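Local coordinates for MW1564 protein (Staphylococcus aureus, PDB 3NTV), which probably transfers a methyl group from S-adenosylmethionine to a hydroxyl of an acceptor, as caffeoyl-CoA O-methyltransferases do, at residues A[60-65]-A[223-228]; A[73-78]-A[87-92]; A[146-151]-A[202-207]; A[161-166]-A[170-175]; A[206-211]-A[216-221]. One frame throughout, in Å; residues are numbered along the deposited sequence.

How the contacts relate
All five are buried packings against one sheet of a Rossmann-like fold, four from helices and contact 4 from the turn after helix 155-162. Contacts 1 and 2 place helices 57-70 and 84-90 against the sheet and meet where Ile63 packs on Phe89. Contacts 3 and 5 use helix 192-209 and share Glu206 and Trp207. Contact 1 lies nearest the chain centre and is wholly apolar; contact 4 is mainly methyl packing, partly against backbone. Contact 2 sets a carboxylate beside a ring, contact 3 carries a tyrosine hydroxyl bound to Thr174 of contact 4, and contact 5, furthest out, on the edge strand 214-219, brings in a water. Contacts 1, 3, 4 and 5 reach the second subunit.

Contact 1 of 5, residues A[60-65]-A[223-228]; sequences LDLIKQ and DGLAIS
Helix 60-65, carrying Leu62 and Ile63, runs nearly parallel to strand 225-228, with Leu225 and Ile227, at 13° between their directions and 11.1 Å between their axes. This is the helix-on-sheet layer of a Rossmann-like methyltransferase: helix 57-70 lies over strand 225-230, whose outward neighbour is the antiparallel strand 214-219. At the closest point of the backbones the CA atoms of Ile63 and Ile227 are 9.4 Å apart, and branched side chains fill the gap. Leu62 and Leu225 reach for each other from the two layers, each with CG anti to its own backbone N (chi1 171° and -168°), and cross obliquely. The CB of Ile63 does not aim straight at the strand, yet its side-chain end comes nearer, CG1 lying 4.5 Å from Leu225 CD2. Ile173 of the next strand packs on Ile63, Leu225 and Ile227, while Asn217 of the second subunit packs on Leu62. The closest meeting is methyl to methyl: Leu62 CD2 lies 3.7 Å from Leu225 CD2 and 4.5 Å from Ile227 CD1.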
# COMPACT_ATOMS: atom_id res chain seq x y z
N LEU A 60 0.76 -9.30 2.31
CA LEU A 60 2.10 -9.62 2.80
C LEU A 60 3.16 -8.92 1.97
O LEU A 60 4.07 -8.34 2.54
CB LEU A 60 2.33 -11.14 2.76
CG LEU A 60 3.74 -11.54 3.11
CD1 LEU A 60 3.90 -11.67 4.62
CD2 LEU A 60 4.14 -12.77 2.34
N ASP A 61 3.04 -8.95 0.64
CA ASP A 61 4.06 -8.32 -0.19
C ASP A 61 4.13 -6.79 -0.07
O ASP A 61 5.22 -6.22 -0.13
CB ASP A 61 3.97 -8.83 -1.63
CG ASP A 61 4.43 -10.28 -1.76
OD1 ASP A 61 5.09 -10.80 -0.82
OD2 ASP A 61 4.19 -10.87 -2.82
N LEU A 62 3.00 -6.16 0.23
CA LEU A 62 2.99 -4.74 0.54
C LEU A 62 3.73 -4.49 1.86
O LEU A 62 4.56 -3.57 1.93
CB LEU A 62 1.56 -4.19 0.64
CG LEU A 62 1.44 -2.74 1.17
CD1 LEU A 62 2.18 -1.72 0.25
CD2 LEU A 62 -0.02 -2.32 1.22
N ILE A 63 3.45 -5.30 2.89
CA ILE A 63 4.10 -5.11 4.22
C ILE A 63 5.61 -5.31 4.10
O ILE A 63 6.38 -4.54 4.68
CB ILE A 63 3.47 -6.04 5.29
CG1 ILE A 63 1.97 -5.69 5.52
CG2 ILE A 63 4.24 -5.88 6.61
CD1 ILE A 63 1.21 -6.81 6.29
N LYS A 64 6.05 -6.30 3.29
CA LYS A 64 7.48 -6.54 3.05
C LYS A 64 8.09 -5.27 2.42
O LYS A 64 9.20 -4.90 2.78
CB LYS A 64 7.66 -7.76 2.14
CG LYS A 64 7.26 -9.06 2.86
CD LYS A 64 7.53 -10.30 2.03
CE LYS A 64 8.99 -10.68 1.92
NZ LYS A 64 9.11 -11.97 1.16
N GLN A 65 7.36 -4.61 1.49
CA GLN A 65 7.84 -3.38 0.86
C GLN A 65 7.95 -2.25 1.90
O GLN A 65 8.90 -1.48 1.86
CB GLN A 65 6.89 -2.99 -0.30
CG GLN A 65 7.50 -2.02 -1.30
CD GLN A 65 8.27 -2.70 -2.42
OE1 GLN A 65 7.96 -2.51 -3.60
NE2 GLN A 65 9.30 -3.46 -2.10
N ASP A 223 -8.41 -8.66 2.83
CA ASP A 223 -9.34 -8.50 3.96
C ASP A 223 -9.45 -7.08 4.48
O ASP A 223 -10.11 -6.86 5.49
CB ASP A 223 -8.87 -9.42 5.10
CG ASP A 223 -8.95 -10.89 4.78
OD1 ASP A 223 -9.95 -11.29 4.14
OD2 ASP A 223 -8.02 -11.63 5.16
N GLY A 224 -8.76 -6.15 3.82
CA GLY A 224 -8.71 -4.75 4.25
C GLY A 224 -7.45 -4.52 5.08
O GLY A 224 -7.12 -5.35 5.93
N LEU A 225 -6.72 -3.43 4.81
CA LEU A 225 -5.49 -3.13 5.53
C LEU A 225 -5.43 -1.67 5.94
O LEU A 225 -5.86 -0.81 5.17
CB LEU A 225 -4.28 -3.48 4.62
CG LEU A 225 -2.89 -3.50 5.29
CD1 LEU A 225 -2.77 -4.69 6.24
CD2 LEU A 225 -1.78 -3.60 4.25
N ALA A 226 -4.96 -1.39 7.14
CA ALA A 226 -4.73 -0.01 7.56
C ALA A 226 -3.26 0.13 7.88
O ALA A 226 -2.63 -0.82 8.38
CB ALA A 226 -5.57 0.39 8.75
N ILE A 227 -2.72 1.31 7.57
CA ILE A 227 -1.34 1.65 7.86
C ILE A 227 -1.38 2.92 8.69
O ILE A 227 -1.94 3.93 8.23
CB ILE A 227 -0.51 1.87 6.58
CG1 ILE A 227 -0.46 0.59 5.71
CG2 ILE A 227 0.91 2.41 6.91
CD1 ILE A 227 0.06 0.94 4.25
N SER A 228 -0.78 2.86 9.89
CA SER A 228 -0.74 3.98 10.83
C SER A 228 0.68 4.36 11.15
O SER A 228 1.45 3.52 11.60
CB SER A 228 -1.49 3.64 12.12
OG SER A 228 -2.82 3.24 11.90

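Contact 2 of 5, residues A[73-78]-A[87-92]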
# COMPACT_ATOMS: atom_id res chain seq x y z
N LYS A 73 13.59 -3.07 11.54
CA LYS A 73 14.45 -4.09 12.10
C LYS A 73 13.71 -4.92 13.15
O LYS A 73 13.92 -6.12 13.20
CB LYS A 73 15.72 -3.46 12.73
CG LYS A 73 16.62 -2.70 11.73
CD LYS A 73 17.05 -3.55 10.55
CE LYS A 73 17.88 -2.73 9.58
NZ LYS A 73 18.16 -3.49 8.34
N ASN A 74 12.90 -4.28 14.01
CA ASN A 74 12.22 -4.98 15.10
C ASN A 74 10.74 -4.95 14.89
O ASN A 74 10.14 -3.87 14.84
CB ASN A 74 12.56 -4.32 16.45
CG ASN A 74 13.98 -4.55 16.93
OD1 ASN A 74 14.64 -5.54 16.61
ND2 ASN A 74 14.41 -3.69 17.85
N ILE A 75 10.13 -6.14 14.77
CA ILE A 75 8.69 -6.26 14.53
C ILE A 75 8.01 -6.96 15.70
O ILE A 75 8.53 -7.97 16.18
CB ILE A 75 8.43 -7.03 13.21
CG1 ILE A 75 9.09 -6.31 12.01
CG2 ILE A 75 6.94 -7.24 12.93
CD1 ILE A 75 9.29 -7.20 10.79
N LEU A 76 6.81 -6.49 16.06
CA LEU A 76 5.98 -7.16 17.07
C LEU A 76 4.70 -7.56 16.37
O LEU A 76 4.03 -6.70 15.79
CB LEU A 76 5.67 -6.22 18.26
CG LEU A 76 4.70 -6.78 19.33
CD1 LEU A 76 5.29 -7.99 20.02
CD2 LEU A 76 4.40 -5.70 20.38
N GLU A 77 4.36 -8.85 16.41
CA GLU A 77 3.13 -9.36 15.79
C GLU A 77 2.23 -9.91 16.86
O GLU A 77 2.70 -10.60 17.78
CB GLU A 77 3.41 -10.51 14.81
CG GLU A 77 4.44 -10.26 13.73
CD GLU A 77 4.58 -11.49 12.85
OE1 GLU A 77 4.37 -11.37 11.63
OE2 GLU A 77 4.81 -12.59 13.40
N ILE A 78 0.93 -9.62 16.74
CA ILE A 78 -0.03 -10.15 17.70
C ILE A 78 -0.80 -11.25 16.98
O ILE A 78 -1.68 -10.98 16.15
CB ILE A 78 -0.96 -9.06 18.30
CG1 ILE A 78 -0.19 -7.79 18.80
CG2 ILE A 78 -1.88 -9.68 19.37
CD1 ILE A 78 0.81 -7.96 19.89
N MSE A 87 8.24 -15.54 9.43
CA MSE A 87 9.36 -16.00 8.61
C MSE A 87 9.50 -15.19 7.33
O MSE A 87 10.62 -14.87 6.94
CB MSE A 87 9.24 -17.49 8.30
CG MSE A 87 9.33 -18.33 9.56
SE MSE A 87 9.26 -20.24 9.17
CE MSE A 87 7.50 -20.32 8.51
N GLN A 88 8.37 -14.77 6.72
CA GLN A 88 8.43 -13.94 5.52
C GLN A 88 9.12 -12.61 5.84
O GLN A 88 9.97 -12.17 5.08
CB GLN A 88 7.03 -13.73 4.93
CG GLN A 88 6.49 -14.98 4.21
CD GLN A 88 7.05 -15.16 2.82
OE1 GLN A 88 8.03 -14.54 2.43
NE2 GLN A 88 6.42 -16.01 2.01
N PHE A 89 8.81 -12.01 7.00
CA PHE A 89 9.46 -10.75 7.38
C PHE A 89 10.95 -10.98 7.70
O PHE A 89 11.79 -10.19 7.26
CB PHE A 89 8.77 -10.11 8.59
CG PHE A 89 7.29 -9.80 8.43
CD1 PHE A 89 6.75 -9.52 7.18
CD2 PHE A 89 6.45 -9.75 9.54
CE1 PHE A 89 5.39 -9.20 7.04
CE2 PHE A 89 5.09 -9.45 9.39
CZ PHE A 89 4.58 -9.18 8.15
N ALA A 90 11.26 -12.04 8.47
CA ALA A 90 12.65 -12.33 8.83
C ALA A 90 13.50 -12.66 7.60
O ALA A 90 14.69 -12.38 7.59
CB ALA A 90 12.69 -13.50 9.81
N SER A 91 12.85 -13.21 6.53
CA SER A 91 13.57 -13.56 5.30
C SER A 91 14.13 -12.37 4.55
O SER A 91 15.00 -12.54 3.68
CB SER A 91 12.71 -14.44 4.39
OG SER A 91 11.75 -13.64 3.71
N ILE A 92 13.61 -11.15 4.82
CA ILE A 92 14.07 -9.96 4.12
C ILE A 92 15.54 -9.58 4.41
O ILE A 92 16.28 -9.17 3.49
CB ILE A 92 13.10 -8.77 4.39
CG1 ILE A 92 11.69 -9.10 3.92
CG2 ILE A 92 13.64 -7.44 3.77
CD1 ILE A 92 10.61 -8.10 4.53
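Ile75 and Phe89 make the apolar part of this contact, their side chains crossing at about a right angle. The delta methyl of Ile75 does the touching: its CD1 sits 3.7 Å from Phe89 CB and 4.0 Å from Phe89 CD2, so it meets the root of the aromatic side chain and approaches the ring obliquely. Ile75 CG1, anti to the carbonyl carbon (chi1 -59°), is the arm that carries CD1 to Phe89. Ile63 and Ile67 of helix 57-70 also pack on Phe89. The polar part is Glu77: its chain, extended beyond CG, and Phe89 reach toward each other from opposite directions, the carboxylate plane turned 69° from the ring plane. Its exact approach to Phe89 is doubtful, since Glu77 has two conformers. The carboxylate is held elsewhere: OE2 is bonded to Ser86 OG and Thr100 OG1, OE1 to Ser85 OG. A sulfate ion, probably from the crystallisation liquor, lies about 5 Å from this side chain. Strand 74-78 and helix 84-90 open the first beta-alpha-beta unit of the fold, which in related methyltransferases borders the S-adenosylmethionine site.

Contact 3 of 5, residues A[146-151]-A[202-207]; sequences IFIDAA and QDYNEW
Tyr204 OH, the polar end of the side chain that spans this contact, is hydrogen-bonded to Thr174 OG1, tying helix 192-209 to the neighbouring strand 170-175. The bond pins the far end of a ring whose body lies under Ala150: Ala150 CB stands over one face, 3.9 Å from Tyr204 CD2 and 4.2 Å from Tyr204 CG, toward the root of the ring. With CG anti to the backbone N (chi1 177°), the ring projects from the helix toward the strand end. Beyond it Ile148 CG2 is a looser neighbour, 4.5 Å from Tyr204 OH. In this Rossmann-like fold strand 143-149 is a parallel member of the sheet, and the contact closes its C-terminal end with helix 192-209. There the chain bends in an Asx turn: Asp149 OD1 takes the backbone N of Ala151 at 2.9 Å, with an N-H...O angle of 148°. On the helix the next residue, Asn205, uses ND2 to bond Val177 O and Tyr28 OH of the second subunit.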
# COMPACT_ATOMS: atom_id res chain seq x y z
N ILE A 146 4.33 -2.77 14.47
CA ILE A 146 3.42 -3.63 15.21
C ILE A 146 2.42 -4.15 14.17
O ILE A 146 1.86 -3.35 13.39
CB ILE A 146 2.75 -2.91 16.41
CG1 ILE A 146 3.83 -2.51 17.46
CG2 ILE A 146 1.69 -3.84 17.05
CD1 ILE A 146 3.35 -1.67 18.65
N PHE A 147 2.16 -5.45 14.17
CA PHE A 147 1.21 -6.06 13.22
C PHE A 147 0.06 -6.70 13.97
O PHE A 147 0.27 -7.60 14.78
CB PHE A 147 1.95 -7.06 12.33
CG PHE A 147 1.18 -7.72 11.20
CD1 PHE A 147 0.18 -7.03 10.53
CD2 PHE A 147 1.55 -8.98 10.73
CE1 PHE A 147 -0.51 -7.61 9.45
CE2 PHE A 147 0.88 -9.55 9.64
CZ PHE A 147 -0.14 -8.86 9.00
N ILE A 148 -1.15 -6.16 13.78
CA ILE A 148 -2.37 -6.61 14.49
C ILE A 148 -3.49 -6.99 13.51
O ILE A 148 -3.52 -6.48 12.39
CB ILE A 148 -2.84 -5.43 15.40
CG1 ILE A 148 -1.84 -5.13 16.52
CG2 ILE A 148 -4.24 -5.65 16.02
CD1 ILE A 148 -2.07 -3.64 17.12
N ASP A 149 -4.41 -7.85 13.94
CA ASP A 149 -5.62 -8.19 13.19
C ASP A 149 -6.77 -7.50 13.93
O ASP A 149 -6.95 -7.74 15.13
CB ASP A 149 -5.81 -9.70 13.13
CG ASP A 149 -7.02 -10.23 12.38
OD1 ASP A 149 -8.12 -9.66 12.53
OD2 ASP A 149 -6.88 -11.27 11.69
N ALA A 150 -7.53 -6.60 13.25
CA ALA A 150 -8.61 -5.84 13.90
C ALA A 150 -9.68 -6.72 14.55
O ALA A 150 -10.35 -6.27 15.48
CB ALA A 150 -9.27 -4.92 12.91
N ALA A 151 -9.87 -7.92 14.03
CA ALA A 151 -10.93 -8.81 14.50
C ALA A 151 -10.51 -9.78 15.61
O ALA A 151 -11.37 -10.42 16.20
CB ALA A 151 -11.50 -9.58 13.33
N GLN A 202 -15.61 -2.40 12.96
CA GLN A 202 -16.08 -1.04 12.71
C GLN A 202 -15.73 -0.11 13.86
O GLN A 202 -15.28 1.01 13.60
CB GLN A 202 -17.57 -1.00 12.38
CG GLN A 202 -17.91 -1.64 11.02
CD GLN A 202 -19.40 -1.70 10.73
OE1 GLN A 202 -19.83 -2.03 9.61
NE2 GLN A 202 -20.23 -1.49 11.73
N ASP A 203 -15.94 -0.56 15.13
CA ASP A 203 -15.58 0.23 16.31
C ASP A 203 -14.06 0.51 16.31
O ASP A 203 -13.65 1.63 16.60
CB ASP A 203 -15.98 -0.50 17.61
CG ASP A 203 -17.48 -0.50 17.85
OD1 ASP A 203 -18.22 0.19 17.09
OD2 ASP A 203 -17.92 -1.18 18.80
N TYR A 204 -13.24 -0.51 16.02
CA TYR A 204 -11.78 -0.36 15.96
C TYR A 204 -11.40 0.70 14.94
O TYR A 204 -10.60 1.58 15.26
CB TYR A 204 -11.10 -1.71 15.61
CG TYR A 204 -9.60 -1.62 15.47
CD1 TYR A 204 -8.76 -1.90 16.55
CD2 TYR A 204 -9.01 -1.24 14.27
CE1 TYR A 204 -7.37 -1.83 16.43
CE2 TYR A 204 -7.62 -1.16 14.14
CZ TYR A 204 -6.81 -1.47 15.22
OH TYR A 204 -5.43 -1.44 15.11
N ASN A 205 -11.93 0.62 13.72
CA ASN A 205 -11.61 1.59 12.65
C ASN A 205 -11.92 3.04 13.05
O ASN A 205 -11.09 3.92 12.86
CB ASN A 205 -12.29 1.22 11.35
CG ASN A 205 -11.79 -0.09 10.79
OD1 ASN A 205 -10.71 -0.60 11.15
ND2 ASN A 205 -12.59 -0.70 9.94
N GLU A 206 -13.12 3.27 13.61
CA GLU A 206 -13.54 4.60 14.05
C GLU A 206 -12.65 5.10 15.17
O GLU A 206 -12.30 6.27 15.19
CB GLU A 206 -15.00 4.58 14.53
CG GLU A 206 -16.02 4.32 13.43
CD GLU A 206 -16.33 5.47 12.48
OE1 GLU A 206 -16.93 5.19 11.42
OE2 GLU A 206 -16.00 6.63 12.79
N TRP A 207 -12.30 4.24 16.12
CA TRP A 207 -11.46 4.62 17.25
C TRP A 207 -10.04 4.96 16.73
O TRP A 207 -9.44 5.95 17.16
CB TRP A 207 -11.44 3.47 18.25
CG TRP A 207 -10.47 3.64 19.37
CD1 TRP A 207 -10.68 4.27 20.56
CD2 TRP A 207 -9.14 3.12 19.43
NE1 TRP A 207 -9.56 4.19 21.35
CE2 TRP A 207 -8.60 3.46 20.68
CE3 TRP A 207 -8.35 2.35 18.54
CZ2 TRP A 207 -7.30 3.10 21.07
CZ3 TRP A 207 -7.08 1.98 18.93
CH2 TRP A 207 -6.56 2.37 20.17

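Contact 4 of 5, residues A[161-166]-A[170-175]; sequences IYTPLL and GLVITD
Leu166 lies against the start of strand 170-175 and touches it with both methyls. CG is anti to the backbone N (chi1 -178°), which sends the fork inward from just after the 3-10 turn 163-165. One prong, CD1, comes down on the backbone, 3.9 Å from Gly170 CA and 3.8 Å from Leu171 O; since Gly170 has no side chain, the leucine can sit this close to the main chain. The other prong, CD2, meets Val172 CG2 at 3.6 Å, the two side chains being set at a slant to one another. Thr163 comes to the same valine from a different quarter, at about a right angle: its CG2 is 3.8 Å from Val172 CG2, so that one valine methyl is touched by both residues. At chi1 58° the threonine hydroxyl is turned back to the helix, where OG1 bonds Phe159 O, and the methyl is left to face the strand. The carbonyls Thr163 O and Leu166 O are met by Lys230 NZ. The pieces joined belong to the beta-alpha-beta crossover from strand 143-149 through helix 155-162 to strand 170-175. The side chains meet through methyl groups alone, one of them against the main chain, so the contact depends on shape and close packing.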
# COMPACT_ATOMS: atom_id res chain seq x y z
N ILE A 161 -2.00 -1.25 24.70
CA ILE A 161 -0.95 -1.90 25.50
C ILE A 161 0.43 -1.83 24.86
O ILE A 161 1.41 -1.56 25.56
CB ILE A 161 -1.32 -3.39 25.82
CG1 ILE A 161 -2.55 -3.50 26.75
CG2 ILE A 161 -0.13 -4.18 26.41
CD1 ILE A 161 -3.17 -4.94 26.78
N TYR A 162 0.53 -2.11 23.54
CA TYR A 162 1.81 -2.29 22.88
C TYR A 162 2.42 -1.10 22.17
O TYR A 162 3.64 -1.03 22.06
CB TYR A 162 1.79 -3.55 21.97
CG TYR A 162 1.54 -4.83 22.76
CD1 TYR A 162 2.55 -5.38 23.55
CD2 TYR A 162 0.28 -5.42 22.80
CE1 TYR A 162 2.32 -6.52 24.32
CE2 TYR A 162 0.04 -6.56 23.57
CZ TYR A 162 1.07 -7.11 24.33
OH TYR A 162 0.87 -8.25 25.06
N THR A 163 1.58 -0.13 21.75
CA THR A 163 2.09 1.08 21.08
C THR A 163 3.08 1.90 21.89
O THR A 163 3.98 2.44 21.27
CB THR A 163 1.02 1.89 20.38
OG1 THR A 163 0.01 2.28 21.31
CG2 THR A 163 0.42 1.16 19.20
N PRO A 164 3.06 1.94 23.24
CA PRO A 164 4.14 2.64 23.96
C PRO A 164 5.55 2.09 23.63
O PRO A 164 6.55 2.77 23.87
CB PRO A 164 3.81 2.35 25.44
CG PRO A 164 2.33 2.17 25.46
CD PRO A 164 2.08 1.37 24.20
N LEU A 165 5.64 0.84 23.10
CA LEU A 165 6.91 0.21 22.73
C LEU A 165 7.30 0.50 21.28
O LEU A 165 8.32 -0.00 20.81
CB LEU A 165 6.83 -1.31 22.89
CG LEU A 165 6.43 -1.84 24.26
CD1 LEU A 165 6.35 -3.34 24.21
CD2 LEU A 165 7.43 -1.40 25.32
N LEU A 166 6.45 1.22 20.54
CA LEU A 166 6.71 1.55 19.14
C LEU A 166 7.44 2.90 19.05
O LEU A 166 7.02 3.89 19.66
CB LEU A 166 5.37 1.61 18.39
CG LEU A 166 5.40 1.89 16.89
CD1 LEU A 166 6.07 0.72 16.14
CD2 LEU A 166 3.99 2.12 16.36
N GLY A 170 7.32 5.01 13.83
CA GLY A 170 7.10 3.57 13.67
C GLY A 170 5.72 3.34 13.06
O GLY A 170 4.88 4.25 13.02
N LEU A 171 5.45 2.10 12.61
CA LEU A 171 4.19 1.77 11.97
C LEU A 171 3.34 0.79 12.73
O LEU A 171 3.85 -0.21 13.24
CB LEU A 171 4.45 1.12 10.58
CG LEU A 171 5.37 1.84 9.61
CD1 LEU A 171 5.57 0.99 8.34
CD2 LEU A 171 4.80 3.21 9.24
N VAL A 172 2.01 0.99 12.70
CA VAL A 172 1.04 -0.02 13.15
C VAL A 172 0.35 -0.47 11.86
O VAL A 172 -0.26 0.37 11.16
CB VAL A 172 0.00 0.42 14.20
CG1 VAL A 172 -0.88 -0.77 14.61
CG2 VAL A 172 0.68 1.02 15.42
N ILE A 173 0.47 -1.76 11.55
CA ILE A 173 -0.19 -2.35 10.39
C ILE A 173 -1.37 -3.17 10.92
O ILE A 173 -1.18 -4.11 11.70
CB ILE A 173 0.77 -3.24 9.56
CG1 ILE A 173 2.06 -2.48 9.11
CG2 ILE A 173 0.02 -3.86 8.37
CD1 ILE A 173 1.82 -1.18 8.43
N THR A 174 -2.60 -2.79 10.54
CA THR A 174 -3.78 -3.54 10.99
C THR A 174 -4.39 -4.28 9.82
O THR A 174 -4.84 -3.65 8.84
CB THR A 174 -4.85 -2.65 11.68
OG1 THR A 174 -4.27 -1.80 12.67
CG2 THR A 174 -5.93 -3.50 12.33
N ASP A 175 -4.44 -5.61 9.93
CA ASP A 175 -5.08 -6.45 8.93
C ASP A 175 -6.56 -6.62 9.27
O ASP A 175 -6.96 -6.42 10.42
CB ASP A 175 -4.40 -7.83 8.84
CG ASP A 175 -4.65 -8.58 7.54
OD1 ASP A 175 -5.23 -7.98 6.60
OD2 ASP A 175 -4.30 -9.77 7.48

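Contact 5 of 5, residues A[206-211]-A[216-221]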
# COMPACT_ATOMS: atom_id res chain seq x y z
N GLU A 206 -13.12 3.27 13.61
CA GLU A 206 -13.54 4.60 14.05
C GLU A 206 -12.65 5.10 15.17
O GLU A 206 -12.30 6.27 15.19
CB GLU A 206 -15.00 4.58 14.53
CG GLU A 206 -16.02 4.32 13.43
CD GLU A 206 -16.33 5.47 12.48
OE1 GLU A 206 -16.93 5.19 11.42
OE2 GLU A 206 -16.00 6.63 12.79
N TRP A 207 -12.30 4.24 16.12
CA TRP A 207 -11.46 4.62 17.25
C TRP A 207 -10.04 4.96 16.73
O TRP A 207 -9.44 5.95 17.16
CB TRP A 207 -11.44 3.47 18.25
CG TRP A 207 -10.47 3.64 19.37
CD1 TRP A 207 -10.68 4.27 20.56
CD2 TRP A 207 -9.14 3.12 19.43
NE1 TRP A 207 -9.56 4.19 21.35
CE2 TRP A 207 -8.60 3.46 20.68
CE3 TRP A 207 -8.35 2.35 18.54
CZ2 TRP A 207 -7.30 3.10 21.07
CZ3 TRP A 207 -7.08 1.98 18.93
CH2 TRP A 207 -6.56 2.37 20.17
N LEU A 208 -9.53 4.16 15.79
CA LEU A 208 -8.19 4.37 15.23
C LEU A 208 -8.03 5.72 14.54
O LEU A 208 -7.05 6.42 14.81
CB LEU A 208 -7.84 3.23 14.27
CG LEU A 208 -6.49 3.30 13.55
CD1 LEU A 208 -5.35 3.27 14.55
CD2 LEU A 208 -6.37 2.14 12.59
N ILE A 209 -8.97 6.08 13.66
CA ILE A 209 -8.92 7.36 12.95
C ILE A 209 -8.94 8.57 13.88
O ILE A 209 -8.50 9.65 13.47
CB ILE A 209 -9.98 7.48 11.83
CG1 ILE A 209 -11.42 7.46 12.37
CG2 ILE A 209 -9.76 6.44 10.76
CD1 ILE A 209 -12.52 7.90 11.37
N LYS A 210 -9.45 8.39 15.11
CA LYS A 210 -9.56 9.45 16.12
C LYS A 210 -8.34 9.56 17.06
O LYS A 210 -8.35 10.42 17.95
CB LYS A 210 -10.89 9.36 16.90
CG LYS A 210 -12.16 9.45 16.05
CD LYS A 210 -12.28 10.76 15.25
CE LYS A 210 -13.60 10.87 14.52
NZ LYS A 210 -13.42 10.88 13.04
N GLN A 211 -7.30 8.73 16.87
CA GLN A 211 -6.09 8.79 17.69
C GLN A 211 -5.23 9.96 17.17
O GLN A 211 -4.79 9.90 16.02
CB GLN A 211 -5.32 7.45 17.67
CG GLN A 211 -6.09 6.21 18.16
CD GLN A 211 -6.60 6.34 19.58
OE1 GLN A 211 -7.79 6.55 19.82
NE2 GLN A 211 -5.70 6.21 20.55
N THR A 216 -3.32 7.70 9.67
CA THR A 216 -3.81 6.41 9.12
C THR A 216 -4.42 6.46 7.75
O THR A 216 -5.17 7.39 7.42
CB THR A 216 -4.82 5.77 10.13
OG1 THR A 216 -4.16 5.58 11.38
CG2 THR A 216 -5.41 4.43 9.65
N ASN A 217 -4.17 5.41 6.94
CA ASN A 217 -4.86 5.24 5.68
C ASN A 217 -5.36 3.81 5.58
O ASN A 217 -4.72 2.90 6.13
CB ASN A 217 -4.03 5.63 4.47
CG ASN A 217 -2.97 4.64 4.15
OD1 ASN A 217 -2.07 4.43 4.96
ND2 ASN A 217 -3.12 3.92 3.04
N PHE A 218 -6.47 3.61 4.88
CA PHE A 218 -7.09 2.30 4.68
C PHE A 218 -7.05 1.89 3.23
O PHE A 218 -7.21 2.72 2.33
CB PHE A 218 -8.55 2.29 5.18
CG PHE A 218 -8.71 2.56 6.65
CD1 PHE A 218 -8.88 1.51 7.55
CD2 PHE A 218 -8.69 3.86 7.14
CE1 PHE A 218 -9.09 1.76 8.90
CE2 PHE A 218 -8.85 4.10 8.51
CZ PHE A 218 -9.06 3.05 9.38
N LEU A 219 -6.94 0.58 3.01
CA LEU A 219 -6.88 -0.00 1.67
C LEU A 219 -7.86 -1.13 1.53
O LEU A 219 -7.92 -1.99 2.43
CB LEU A 219 -5.47 -0.59 1.41
CG LEU A 219 -4.27 0.35 1.45
CD1 LEU A 219 -2.99 -0.42 1.21
CD2 LEU A 219 -4.39 1.44 0.39
N ASN A 220 -8.60 -1.20 0.41
CA ASN A 220 -9.50 -2.34 0.18
C ASN A 220 -8.81 -3.37 -0.70
O ASN A 220 -9.10 -3.53 -1.90
CB ASN A 220 -10.89 -1.93 -0.35
CG ASN A 220 -10.84 -1.18 -1.65
OD1 ASN A 220 -9.91 -0.41 -1.91
ND2 ASN A 220 -11.82 -1.44 -2.51
N ILE A 221 -7.83 -4.01 -0.10
CA ILE A 221 -7.08 -5.11 -0.70
C ILE A 221 -7.31 -6.27 0.23
O ILE A 221 -7.31 -6.09 1.45
CB ILE A 221 -5.56 -4.84 -0.88
CG1 ILE A 221 -4.82 -4.42 0.43
CG2 ILE A 221 -5.30 -3.90 -2.05
CD1 ILE A 221 -3.31 -4.81 0.45
O HOH W 1 -5.09 7.39 13.10
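Leu208 points at strand 216-219 from helix 192-209 and touches two residues of it. CG is anti to the backbone N (chi1 178°), and CD2 reaches Thr216 CG2 at 3.8 Å and, more loosely, Phe218 CZ at 4.3 Å, coming to the ring at a slant. The backbone of Leu208 contributes as well: a water sits 2.8 Å from Leu208 O and 2.7 Å from Thr216 OG1, bridging helix to strand. Thr216 OG1 has a further partner, Ser228 OG on the adjoining strand 225-230. Strands 214-219 and 225-230 are the antiparallel pair that ends the seven-stranded sheet, in the order 3-2-1-4-5-7-6 known from class I methyltransferases, and helix 192-209 leads into the outer one. Ile209, next along, comes to the ring from a different side. Its CG1 takes the crowded position between N and carbonyl carbon (chi1 64°), which leaves CG2 to face the strand; this methyl lies at the ring edge, near its plane, 3.4 Å from Phe218 CE2. Further on, Gln211 N returns to Leu208 O, bonding it at 3.1 Å. The ring is also packed by Leu29 of the second subunit, and Phe218 N is hydrogen-bonded to His33 NE2 of that subunit.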